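Local coordinates for probable transcriptional regulator, LysR family protein (Rhodococcus sp., PDB 2QL3) that probably regulates transcription as a DNA-binding LysR-type factor, of which this chain is the C-terminal part, the family's substrate-binding domain, at residues Thr140-Val145 / Gln156-Asp161; Arg39-Thr42 / Thr48-Glu51; Ile7-Tyr12 / Arg199-Phe204; Ser22-Phe27 / Ala34-Arg39. All blocks are in the same frame, centred on the assembly; numbering follows the deposited sequence.

Contact 1 of 4, residues Thr140-Val145 / Gln156-Asp161; sequences TARAFV and QRPRVD
Arg-142 reaches from helix 138-147 to the loop at Pro-158. The proline ring packs on one face of the guanidinium, toward its rim, with Pro-158 CG 3.4 Å from Arg-142 NE. The backbone of Asp-161 lies at the guanidinium edge. Arg-142 NH1 also gives a weak hydrogen bond to Val-160 O, 3.3 Å long and bent to 126°. A water also binds here. It accepts from Arg-142 NH1 at 3.0 Å and donates to Pro-158 O and Asp-161 OD2. The charges of Arg-142 and Asp-161 are therefore bridged rather than in direct contact. The arginine chain turns at chi3 (76°), which brings the guanidinium over the proline. Its strongest polar partner is Glu-139, one turn earlier on the same helix, in a salt bridge to NH2. NH2 also bonds Val-162 O. Asp-161 is in turn held by a salt bridge from Arg-157. With an alanine for Arg-142, Glu-139 would probably lose its mate and the Pro-158 ring its neighbour on the guanidinium side. The second subunit packs its Pro-21 on Ala-143 and its Tyr-164 on Pro-158. The loop runs from strand 152-154 to strand 169-173, and Val-169 on the latter touches Arg-142.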
loop_
_atom_site.group_PDB
_atom_site.type_symbol
_atom_site.label_atom_id
_atom_site.label_comp_id
_atom_site.label_asym_id
_atom_site.label_seq_id
_atom_site.Cartn_x
_atom_site.Cartn_y
_atom_site.Cartn_z
ATOM N N THR A 140 -4.552 3.360 -1.135
ATOM C CA THR A 140 -5.734 3.428 -1.949
ATOM C C THR A 140 -6.891 4.079 -1.168
ATOM O O THR A 140 -7.639 4.894 -1.724
ATOM C CB THR A 140 -6.121 2.057 -2.525
ATOM O OG1 THR A 140 -5.037 1.569 -3.339
ATOM C CG2 THR A 140 -7.424 2.170 -3.358
ATOM N N ALA A 141 -7.016 3.758 0.120
ATOM C CA ALA A 141 -8.069 4.344 0.926
ATOM C C ALA A 141 -7.858 5.846 1.010
ATOM O O ALA A 141 -8.784 6.589 0.813
ATOM C CB ALA A 141 -8.113 3.738 2.327
ATOM N N ARG A 142 -6.648 6.285 1.342
ATOM C CA ARG A 142 -6.330 7.742 1.456
ATOM C C ARG A 142 -6.495 8.429 0.137
ATOM O O ARG A 142 -7.104 9.521 0.091
ATOM C CB ARG A 142 -4.878 7.975 1.924
ATOM C CG ARG A 142 -4.591 7.517 3.311
ATOM C CD ARG A 142 -3.099 7.744 3.674
ATOM N NE ARG A 142 -2.837 9.160 3.961
ATOM C CZ ARG A 142 -2.039 9.955 3.267
ATOM N NH1 ARG A 142 -1.858 11.213 3.664
ATOM N NH2 ARG A 142 -1.414 9.517 2.195
ATOM N N ALA A 143 -6.026 7.797 -0.944
ATOM C CA ALA A 143 -6.132 8.422 -2.279
ATOM C C ALA A 143 -7.587 8.571 -2.748
ATOM O O ALA A 143 -7.947 9.606 -3.322
ATOM C CB ALA A 143 -5.361 7.643 -3.296
ATOM N N PHE A 144 -8.419 7.548 -2.493
ATOM C CA PHE A 144 -9.845 7.602 -2.837
ATOM C C PHE A 144 -10.548 8.730 -2.042
ATOM O O PHE A 144 -11.302 9.522 -2.588
ATOM C CB PHE A 144 -10.543 6.255 -2.598
ATOM C CG PHE A 144 -10.471 5.265 -3.750
ATOM C CD1 PHE A 144 -9.446 5.278 -4.649
ATOM C CD2 PHE A 144 -11.464 4.292 -3.899
ATOM C CE1 PHE A 144 -9.380 4.383 -5.702
ATOM C CE2 PHE A 144 -11.397 3.375 -4.969
ATOM C CZ PHE A 144 -10.341 3.405 -5.840
ATOM N N VAL A 145 -10.325 8.796 -0.749
ATOM C CA VAL A 145 -10.910 9.849 0.084
ATOM C C VAL A 145 -10.421 11.258 -0.355
ATOM O O VAL A 145 -11.213 12.210 -0.407
ATOM C CB VAL A 145 -10.601 9.562 1.609
ATOM C CG1 VAL A 145 -10.879 10.748 2.451
ATOM C CG2 VAL A 145 -11.448 8.344 2.115
ATOM N N GLN A 156 -3.745 4.948 11.541
ATOM C CA GLN A 156 -2.497 5.655 11.471
ATOM C C GLN A 156 -2.572 6.841 10.526
ATOM O O GLN A 156 -3.439 6.922 9.655
ATOM C CB GLN A 156 -1.391 4.719 11.011
ATOM C CG GLN A 156 -1.289 3.427 11.828
ATOM C CD GLN A 156 -0.172 2.624 11.333
ATOM O OE1 GLN A 156 -0.366 1.698 10.519
ATOM N NE2 GLN A 156 1.038 3.001 11.747
ATOM N N ARG A 157 -1.611 7.725 10.683
ATOM C CA ARG A 157 -1.587 8.978 9.958
ATOM C C ARG A 157 -0.196 9.232 9.373
ATOM O O ARG A 157 0.686 9.639 10.084
ATOM C CB ARG A 157 -2.011 10.136 10.867
ATOM C CG ARG A 157 -1.674 11.482 10.262
ATOM C CD ARG A 157 -2.699 12.536 10.279
ATOM N NE ARG A 157 -2.658 13.410 11.434
ATOM C CZ ARG A 157 -2.941 14.720 11.457
ATOM N NH1 ARG A 157 -2.896 15.339 12.626
ATOM N NH2 ARG A 157 -3.235 15.442 10.380
ATOM N N PRO A 158 -0.039 9.044 8.039
ATOM C CA PRO A 158 1.194 9.474 7.353
ATOM C C PRO A 158 1.579 10.892 7.724
ATOM O O PRO A 158 0.710 11.762 7.882
ATOM C CB PRO A 158 0.832 9.371 5.870
ATOM C CG PRO A 158 -0.162 8.226 5.850
ATOM C CD PRO A 158 -1.002 8.414 7.109
ATOM N N ARG A 159 2.877 11.139 7.813
ATOM C CA ARG A 159 3.350 12.445 8.290
ATOM C C ARG A 159 2.941 13.665 7.478
ATOM O O ARG A 159 2.794 14.763 8.055
ATOM C CB ARG A 159 4.871 12.435 8.536
ATOM C CG ARG A 159 5.188 12.951 9.976
ATOM C CD ARG A 159 6.478 12.426 10.609
ATOM N NE ARG A 159 6.277 11.582 11.788
ATOM C CZ ARG A 159 6.985 10.474 12.044
ATOM N NH1 ARG A 159 7.918 10.059 11.194
ATOM N NH2 ARG A 159 6.758 9.757 13.146
ATOM N N VAL A 160 2.778 13.484 6.154
ATOM C CA VAL A 160 2.355 14.536 5.248
ATOM C C VAL A 160 0.946 14.244 4.717
ATOM O O VAL A 160 0.728 13.203 4.121
ATOM C CB VAL A 160 3.361 14.687 4.077
ATOM C CG1 VAL A 160 3.058 15.919 3.245
ATOM C CG2 VAL A 160 4.717 14.858 4.621
ATOM N N ASP A 161 -0.007 15.150 4.940
ATOM C CA ASP A 161 -1.427 14.883 4.602
ATOM C C ASP A 161 -1.721 14.971 3.081
ATOM O O ASP A 161 -2.616 15.721 2.645
ATOM C CB ASP A 161 -2.372 15.861 5.330
ATOM C CG ASP A 161 -2.508 15.583 6.848
ATOM O OD1 ASP A 161 -3.057 16.501 7.522
ATOM O OD2 ASP A 161 -2.137 14.489 7.368
HETATM O O HOH W 1 -1.718 11.980 6.528
#

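Contact 2 of 4, residues Arg39-Thr42 / Thr48-Glu51; sequences REDT and TQLE
Gln-49 starts with CG opposite its own carbonyl carbon (chi1 -69°) and then runs out extended, so its amide reaches from helix 43-51 to Asp-41. The two side chains cross at about a right angle. The carboxylate and amide planes are 70° apart. The amide end comes close to Asp-41 OD2, but the amide of Gln-49 is probably modelled the wrong way round, so which atom faces the carboxylate is doubtful. Asp-41 OD1 is better defined. It accepts from the backbone N of Thr-42 at 2.9 Å, with an N-H...O angle of 147°, and uses its anti lone pair. The strongest partner of the carboxylate is Arg-45, whose NE forms a salt bridge to OD1. Arg-39 CD comes only loosely near the end of the Gln-49 side chain. A leucine in place of Asp-41 would probably leave Arg-45 without its counter-charge and the Thr-42 amide without its side-chain acceptor. Gln-49 also touches Glu-54 and Leu-55 in the loop that follows. This is a surface contact in a beta-strand-to-helix connection: strand 34-40 ends, Thr-42 stands at the N-cap position, and helix 43-51 begins. Such beta-alpha steps build the periplasmic-binding-protein-like fold of LysR substrate-binding domains.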
loop_
_atom_site.group_PDB
_atom_site.type_symbol
_atom_site.label_atom_id
_atom_site.label_comp_id
_atom_site.label_asym_id
_atom_site.label_seq_id
_atom_site.Cartn_x
_atom_site.Cartn_y
_atom_site.Cartn_z
ATOM N N ARG A 39 9.201 -9.758 6.838
ATOM C CA ARG A 39 8.024 -10.254 6.097
ATOM C C ARG A 39 6.796 -9.482 6.516
ATOM O O ARG A 39 6.487 -9.420 7.666
ATOM C CB ARG A 39 7.717 -11.750 6.345
ATOM C CG ARG A 39 8.899 -12.640 6.589
ATOM C CD ARG A 39 8.879 -13.912 5.740
ATOM N NE ARG A 39 10.161 -14.593 5.897
ATOM C CZ ARG A 39 11.277 -14.304 5.211
ATOM N NH1 ARG A 39 11.281 -13.347 4.263
ATOM N NH2 ARG A 39 12.402 -14.974 5.481
ATOM N N GLU A 40 6.087 -8.909 5.565
ATOM C CA GLU A 40 4.764 -8.362 5.793
ATOM C C GLU A 40 3.762 -9.451 5.502
ATOM O O GLU A 40 3.881 -10.133 4.497
ATOM C CB GLU A 40 4.486 -7.226 4.804
ATOM C CG GLU A 40 4.943 -5.909 5.280
ATOM C CD GLU A 40 4.944 -4.838 4.200
ATOM O OE1 GLU A 40 5.276 -5.171 3.033
ATOM O OE2 GLU A 40 4.619 -3.677 4.519
ATOM N N ASP A 41 2.781 -9.633 6.364
ATOM C CA ASP A 41 1.725 -10.618 6.014
ATOM C C ASP A 41 0.417 -10.289 6.604
ATOM O O ASP A 41 0.364 -9.478 7.518
ATOM C CB ASP A 41 2.096 -12.073 6.306
ATOM C CG ASP A 41 1.852 -12.945 5.099
ATOM O OD1 ASP A 41 0.764 -12.806 4.430
ATOM O OD2 ASP A 41 2.737 -13.767 4.822
ATOM N N THR A 42 -0.640 -10.875 6.025
ATOM C CA THR A 42 -2.003 -10.617 6.432
ATOM C C THR A 42 -2.228 -11.293 7.780
ATOM O O THR A 42 -1.357 -12.003 8.289
ATOM C CB THR A 42 -2.971 -11.269 5.432
ATOM O OG1 THR A 42 -2.706 -12.662 5.405
ATOM C CG2 THR A 42 -2.780 -10.708 4.028
ATOM N N THR A 48 0.086 -17.691 11.814
ATOM C CA THR A 48 0.507 -18.993 11.361
ATOM C C THR A 48 2.037 -19.130 11.250
ATOM O O THR A 48 2.604 -20.128 11.666
ATOM C CB THR A 48 -0.192 -19.243 9.993
ATOM O OG1 THR A 48 -1.466 -19.825 10.298
ATOM C CG2 THR A 48 0.591 -20.182 9.130
ATOM N N GLN A 49 2.686 -18.119 10.697
ATOM C CA GLN A 49 4.142 -18.072 10.639
ATOM C C GLN A 49 4.760 -17.977 12.033
ATOM O O GLN A 49 5.670 -18.779 12.376
ATOM C CB GLN A 49 4.604 -16.951 9.665
ATOM C CG GLN A 49 4.259 -17.327 8.232
ATOM C CD GLN A 49 4.188 -16.144 7.229
ATOM O OE1 GLN A 49 3.441 -16.204 6.237
ATOM N NE2 GLN A 49 4.978 -15.117 7.460
ATOM N N LEU A 50 4.257 -17.067 12.861
ATOM C CA LEU A 50 4.715 -16.968 14.263
ATOM C C LEU A 50 4.543 -18.273 15.067
ATOM O O LEU A 50 5.451 -18.696 15.788
ATOM C CB LEU A 50 4.060 -15.797 15.006
ATOM C CG LEU A 50 4.781 -15.239 16.273
ATOM C CD1 LEU A 50 6.096 -14.552 15.976
ATOM C CD2 LEU A 50 3.916 -14.209 16.996
ATOM N N GLU A 51 3.389 -18.925 14.960
ATOM C CA GLU A 51 3.191 -20.219 15.651
ATOM C C GLU A 51 4.213 -21.255 15.209
ATOM O O GLU A 51 4.663 -22.064 16.033
ATOM C CB GLU A 51 1.780 -20.816 15.462
ATOM C CG GLU A 51 0.650 -20.096 16.184
ATOM C CD GLU A 51 0.567 -20.392 17.669
ATOM O OE1 GLU A 51 0.959 -21.513 18.129
ATOM O OE2 GLU A 51 0.085 -19.462 18.394
#

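Contact 3 of 4, residues Ile7-Tyr12 / Arg199-Phe204; sequences IAVGCY and RAFIRF
The ring of Phe-201 has Val-9 over one face. Val-9 CG2 sits 4.3 Å from the ring centroid and 19° off the ring normal, which makes a CH-pi contact. The contact belongs to the alpha/beta core of the periplasmic-binding-protein-like fold. Helix 196-205, close to the C-terminus of the chain, packs here on strand 5-11, close to the N-terminus. The Val-9 methyl is nearest the far end of the ring, at CE1 and CZ. Ile-7 meets the other end, at the root of the ring, and its approach is oblique. Phe-27 of helix 20-30 adds an edge-to-face ring pair. All three residues that touch across the contact are buried, and their contacts are apolar. Phe-201 has CG anti to the backbone N (chi1 -176°), and this carries the ring off the helix toward the strand. Ile-7 and Val-9 lie two apart on the strand, so both project to this side of the sheet. Ile-7 is extended along its chain, with CD1 as the touching atom. It crosses the Phe-201 side chain at about a right angle, whereas Val-9 and Phe-201 point at each other from strand and helix. Val-57 on the neighbouring strand 57-61 touches both Val-9 and Phe-201. Val-36 on strand 34-40 packs on Ile-7 and Val-9 from the other neighbouring strand. The nearest approach of the two segments is Ile-7 CD1 to Phe-201 CB, at 3.5 Å.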
loop_
_atom_site.group_PDB
_atom_site.type_symbol
_atom_site.label_atom_id
_atom_site.label_comp_id
_atom_site.label_asym_id
_atom_site.label_seq_id
_atom_site.Cartn_x
_atom_site.Cartn_y
_atom_site.Cartn_z
ATOM N N ILE A 7 17.383 -12.514 12.561
ATOM C CA ILE A 7 16.079 -12.438 13.266
ATOM C C ILE A 7 15.013 -12.288 12.208
ATOM O O ILE A 7 15.199 -11.534 11.269
ATOM C CB ILE A 7 15.973 -11.284 14.354
ATOM C CG1 ILE A 7 14.585 -11.254 14.970
ATOM C CG2 ILE A 7 16.337 -9.867 13.783
ATOM C CD1 ILE A 7 14.302 -10.053 15.890
ATOM N N ALA A 8 13.931 -13.023 12.341
ATOM C CA ALA A 8 12.741 -12.854 11.464
ATOM C C ALA A 8 11.658 -11.997 12.138
ATOM O O ALA A 8 11.132 -12.338 13.197
ATOM C CB ALA A 8 12.174 -14.192 10.958
ATOM N N VAL A 9 11.418 -10.853 11.520
ATOM C CA VAL A 9 10.436 -9.856 11.983
ATOM C C VAL A 9 9.241 -9.764 11.024
ATOM O O VAL A 9 9.374 -9.487 9.808
ATOM C CB VAL A 9 11.059 -8.449 12.121
ATOM C CG1 VAL A 9 9.999 -7.447 12.703
ATOM C CG2 VAL A 9 12.342 -8.467 12.986
ATOM N N GLY A 10 8.065 -10.031 11.545
ATOM C CA GLY A 10 6.890 -9.904 10.687
ATOM C C GLY A 10 6.111 -8.675 11.067
ATOM O O GLY A 10 6.310 -8.108 12.183
ATOM N N CYS A 11 5.216 -8.248 10.178
ATOM C CA CYS A 11 4.253 -7.198 10.524
ATOM C C CYS A 11 3.055 -7.187 9.589
ATOM O O CYS A 11 3.120 -7.817 8.526
ATOM C CB CYS A 11 4.932 -5.832 10.572
ATOM S SG CYS A 11 5.259 -5.108 9.006
ATOM N N TYR A 12 1.978 -6.486 9.980
ATOM C CA TYR A 12 0.821 -6.278 9.090
ATOM C C TYR A 12 1.202 -5.195 8.064
ATOM O O TYR A 12 1.917 -4.269 8.397
ATOM C CB TYR A 12 -0.429 -5.798 9.851
ATOM C CG TYR A 12 -0.980 -6.764 10.873
ATOM C CD1 TYR A 12 -0.760 -8.153 10.759
ATOM C CD2 TYR A 12 -1.750 -6.292 11.941
ATOM C CE1 TYR A 12 -1.259 -9.045 11.734
ATOM C CE2 TYR A 12 -2.243 -7.149 12.902
ATOM C CZ TYR A 12 -2.015 -8.519 12.777
ATOM O OH TYR A 12 -2.480 -9.353 13.746
ATOM N N ARG A 199 15.632 -11.193 21.632
ATOM C CA ARG A 199 15.599 -10.494 22.901
ATOM C C ARG A 199 16.228 -9.080 22.760
ATOM O O ARG A 199 15.661 -8.086 23.244
ATOM C CB ARG A 199 16.329 -11.326 23.936
ATOM C CG ARG A 199 15.604 -11.370 25.181
ATOM C CD ARG A 199 15.825 -12.684 25.833
ATOM N NE ARG A 199 16.666 -12.519 27.003
ATOM C CZ ARG A 199 16.219 -12.268 28.237
ATOM N NH1 ARG A 199 14.913 -12.149 28.487
ATOM N NH2 ARG A 199 17.095 -12.145 29.238
ATOM N N ALA A 200 17.369 -8.988 22.082
ATOM C CA ALA A 200 17.989 -7.673 21.846
ATOM C C ALA A 200 17.051 -6.763 21.080
ATOM O O ALA A 200 16.963 -5.557 21.395
ATOM C CB ALA A 200 19.372 -7.772 21.142
ATOM N N PHE A 201 16.318 -7.354 20.115
ATOM C CA PHE A 201 15.344 -6.594 19.310
ATOM C C PHE A 201 14.178 -6.006 20.156
ATOM O O PHE A 201 13.880 -4.802 20.080
ATOM C CB PHE A 201 14.799 -7.419 18.141
ATOM C CG PHE A 201 13.885 -6.666 17.262
ATOM C CD1 PHE A 201 14.387 -5.971 16.180
ATOM C CD2 PHE A 201 12.496 -6.669 17.468
ATOM C CE1 PHE A 201 13.564 -5.278 15.313
ATOM C CE2 PHE A 201 11.660 -5.951 16.598
ATOM C CZ PHE A 201 12.228 -5.230 15.514
ATOM N N ILE A 202 13.566 -6.869 20.960
ATOM C CA ILE A 202 12.509 -6.500 21.822
ATOM C C ILE A 202 12.952 -5.398 22.807
ATOM O O ILE A 202 12.235 -4.416 22.975
ATOM C CB ILE A 202 11.946 -7.740 22.590
ATOM C CG1 ILE A 202 11.329 -8.741 21.591
ATOM C CG2 ILE A 202 10.977 -7.282 23.737
ATOM C CD1 ILE A 202 11.192 -10.235 22.087
ATOM N N ARG A 203 14.121 -5.541 23.419
ATOM C CA ARG A 203 14.617 -4.561 24.395
ATOM C C ARG A 203 14.918 -3.239 23.667
ATOM O O ARG A 203 14.672 -2.162 24.205
ATOM C CB ARG A 203 15.864 -5.076 25.196
ATOM C CG ARG A 203 15.631 -6.305 26.086
ATOM C CD ARG A 203 16.932 -6.684 26.812
ATOM N NE ARG A 203 16.910 -7.912 27.635
ATOM C CZ ARG A 203 18.016 -8.588 28.001
ATOM N NH1 ARG A 203 19.215 -8.178 27.590
ATOM N NH2 ARG A 203 17.950 -9.674 28.774
ATOM N N PHE A 204 15.441 -3.336 22.444
ATOM C CA PHE A 204 15.864 -2.176 21.689
ATOM C C PHE A 204 14.652 -1.343 21.233
ATOM O O PHE A 204 14.667 -0.105 21.362
ATOM C CB PHE A 204 16.798 -2.562 20.532
ATOM C CG PHE A 204 17.252 -1.358 19.679
ATOM C CD1 PHE A 204 18.373 -0.624 20.036
ATOM C CD2 PHE A 204 16.538 -0.983 18.563
ATOM C CE1 PHE A 204 18.800 0.507 19.262
ATOM C CE2 PHE A 204 16.931 0.130 17.789
ATOM C CZ PHE A 204 18.075 0.883 18.154
#

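Contact 4 of 4, residues Ser22-Phe27 / Ala34-Arg39; sequences SMLYAF and ASVEFR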
loop_
_atom_site.group_PDB
_atom_site.type_symbol
_atom_site.label_atom_id
_atom_site.label_comp_id
_atom_site.label_asym_id
_atom_site.label_seq_id
_atom_site.Cartn_x
_atom_site.Cartn_y
_atom_site.Cartn_z
ATOM N N SER A 22 12.002 2.961 10.447
ATOM C CA SER A 22 12.981 3.474 11.408
ATOM C C SER A 22 13.448 2.431 12.412
ATOM O O SER A 22 14.575 2.476 12.854
ATOM C CB SER A 22 12.513 4.757 12.141
ATOM O OG SER A 22 11.260 4.536 12.754
HETATM N N MSE A 23 12.544 1.525 12.807
HETATM C CA MSE A 23 12.883 0.416 13.681
HETATM C C MSE A 23 13.982 -0.433 13.078
HETATM O O MSE A 23 14.951 -0.696 13.719
HETATM C CB MSE A 23 11.660 -0.509 13.869
HETATM C CG MSE A 23 11.029 -0.443 15.187
HETATM SE SE MSE A 23 9.625 -1.860 15.313
HETATM C CE MSE A 23 10.445 -3.125 14.287
ATOM N N LEU A 24 13.787 -0.885 11.843
ATOM C CA LEU A 24 14.803 -1.708 11.141
ATOM C C LEU A 24 16.097 -0.936 10.950
ATOM O O LEU A 24 17.188 -1.470 11.169
ATOM C CB LEU A 24 14.284 -2.227 9.780
ATOM C CG LEU A 24 13.576 -3.613 9.814
ATOM C CD1 LEU A 24 13.237 -4.115 11.250
ATOM C CD2 LEU A 24 12.453 -3.778 8.805
ATOM N N TYR A 25 15.984 0.329 10.547
ATOM C CA TYR A 25 17.188 1.176 10.402
ATOM C C TYR A 25 17.920 1.299 11.733
ATOM O O TYR A 25 19.103 0.958 11.825
ATOM C CB TYR A 25 16.840 2.559 9.802
ATOM C CG TYR A 25 18.074 3.311 9.410
ATOM C CD1 TYR A 25 18.600 3.199 8.125
ATOM C CD2 TYR A 25 18.749 4.067 10.339
ATOM C CE1 TYR A 25 19.768 3.842 7.762
ATOM C CE2 TYR A 25 19.938 4.717 9.994
ATOM C CZ TYR A 25 20.427 4.594 8.697
ATOM O OH TYR A 25 21.578 5.236 8.339
ATOM N N ALA A 26 17.227 1.762 12.771
ATOM C CA ALA A 26 17.875 1.944 14.066
ATOM C C ALA A 26 18.470 0.618 14.599
ATOM O O ALA A 26 19.594 0.588 15.139
ATOM C CB ALA A 26 16.898 2.572 15.100
ATOM N N PHE A 27 17.733 -0.486 14.446
ATOM C CA PHE A 27 18.210 -1.770 14.988
ATOM C C PHE A 27 19.502 -2.210 14.303
ATOM O O PHE A 27 20.522 -2.527 14.982
ATOM C CB PHE A 27 17.089 -2.854 14.981
ATOM C CG PHE A 27 17.545 -4.208 15.516
ATOM C CD1 PHE A 27 17.718 -4.407 16.881
ATOM C CD2 PHE A 27 17.819 -5.263 14.650
ATOM C CE1 PHE A 27 18.179 -5.643 17.369
ATOM C CE2 PHE A 27 18.298 -6.475 15.128
ATOM C CZ PHE A 27 18.478 -6.672 16.480
ATOM N N ALA A 34 23.715 -8.233 13.245
ATOM C CA ALA A 34 22.418 -8.892 13.202
ATOM C C ALA A 34 21.912 -8.785 11.787
ATOM O O ALA A 34 22.203 -7.791 11.112
ATOM C CB ALA A 34 21.420 -8.201 14.149
ATOM N N SER A 35 21.146 -9.761 11.310
ATOM C CA SER A 35 20.453 -9.546 10.035
ATOM C C SER A 35 18.939 -9.757 10.151
ATOM O O SER A 35 18.491 -10.769 10.717
ATOM C CB SER A 35 21.063 -10.390 8.906
ATOM O OG SER A 35 20.932 -11.775 9.122
ATOM N N VAL A 36 18.149 -8.810 9.638
ATOM C CA VAL A 36 16.691 -8.975 9.709
ATOM C C VAL A 36 16.023 -9.597 8.512
ATOM O O VAL A 36 16.254 -9.196 7.360
ATOM C CB VAL A 36 15.930 -7.752 10.293
ATOM C CG1 VAL A 36 16.778 -6.539 10.407
ATOM C CG2 VAL A 36 14.506 -7.576 9.700
ATOM N N GLU A 37 15.212 -10.615 8.783
ATOM C CA GLU A 37 14.390 -11.180 7.713
ATOM C C GLU A 37 13.007 -10.575 7.866
ATOM O O GLU A 37 12.279 -10.904 8.804
ATOM C CB GLU A 37 14.385 -12.723 7.763
ATOM C CG GLU A 37 15.773 -13.344 7.343
ATOM C CD GLU A 37 16.533 -14.141 8.460
ATOM O OE1 GLU A 37 16.001 -15.173 8.954
ATOM O OE2 GLU A 37 17.687 -13.734 8.814
ATOM N N PHE A 38 12.677 -9.659 6.976
ATOM C CA PHE A 38 11.458 -8.895 7.112
ATOM C C PHE A 38 10.366 -9.507 6.247
ATOM O O PHE A 38 10.584 -9.732 5.054
ATOM C CB PHE A 38 11.720 -7.449 6.702
ATOM C CG PHE A 38 10.494 -6.618 6.621
ATOM C CD1 PHE A 38 9.947 -6.264 5.361
ATOM C CD2 PHE A 38 9.841 -6.209 7.778
ATOM C CE1 PHE A 38 8.783 -5.466 5.289
ATOM C CE2 PHE A 38 8.670 -5.407 7.698
ATOM C CZ PHE A 38 8.145 -5.051 6.452
ATOM N N ARG A 39 9.201 -9.758 6.838
ATOM C CA ARG A 39 8.024 -10.254 6.097
ATOM C C ARG A 39 6.796 -9.482 6.516
ATOM O O ARG A 39 6.487 -9.420 7.666
ATOM C CB ARG A 39 7.717 -11.750 6.345
ATOM C CG ARG A 39 8.899 -12.640 6.589
ATOM C CD ARG A 39 8.879 -13.912 5.740
ATOM N NE ARG A 39 10.161 -14.593 5.897
ATOM C CZ ARG A 39 11.277 -14.304 5.211
ATOM N NH1 ARG A 39 11.281 -13.347 4.263
ATOM N NH2 ARG A 39 12.402 -14.974 5.481
#
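The contact between Leu-24 and Phe-27 on the helix and Ala-34, Val-36 and Phe-38 on the strand is entirely apolar. No hydrogen bond crosses it. Two kinds of touch can be told apart. The first is aliphatic against aliphatic. Leu-24 CD1 meets Val-36 CG2 at 4.0 Å, and Leu-24 CG is almost as near to the same methyl. The second is methyl against ring. The other branch of the leucine, CD2, lies 3.7 Å from Phe-38 CD2, and the two side chains cross at about a right angle. The fork of Leu-24 thus straddles two strand residues, a methyl to each. At the other end Phe-27 CE2 lies 3.7 Å from Ala-34 CB, and the alanine methyl approaches the ring obliquely. With its first torsion trans (chi1 179°), Phe-27 points its ring at the strand. The axes of segments 22-27 and 34-39 run nearly antiparallel, at 162°, and approach to 9.9 Å. Phe-144 of the second subunit packs on Leu-24 and Phe-38. Helix and strand are the second and third elements of a beta-alpha-beta unit made of strand 5-11, helix 20-30 and strand 34-40. Helix 196-205 flanks helix 20-30, with its Phe-204 on Ala-26.

How the contacts relate
Contacts 2, 3 and 4 share one part of the fold. Contacts 3 and 4 have centres about 8 Å apart, and the centre of contact 2 is about 13 Å from that of contact 3. Strands 5-11 and 34-40 are neighbours in the main sheet and join the three. Contacts 4 and 2 meet on strand 34-40 and share Arg-39. In the chain, contact 4 comes first, then contact 2, then contact 1. Contact 3 spans them all by pairing the two ends of the chain. Contact 1 stands apart, its centre 25 to 27 Å from the other centres. The second subunit touches both contact 1 and contact 4, so these two separated regions both lie at the subunit interface.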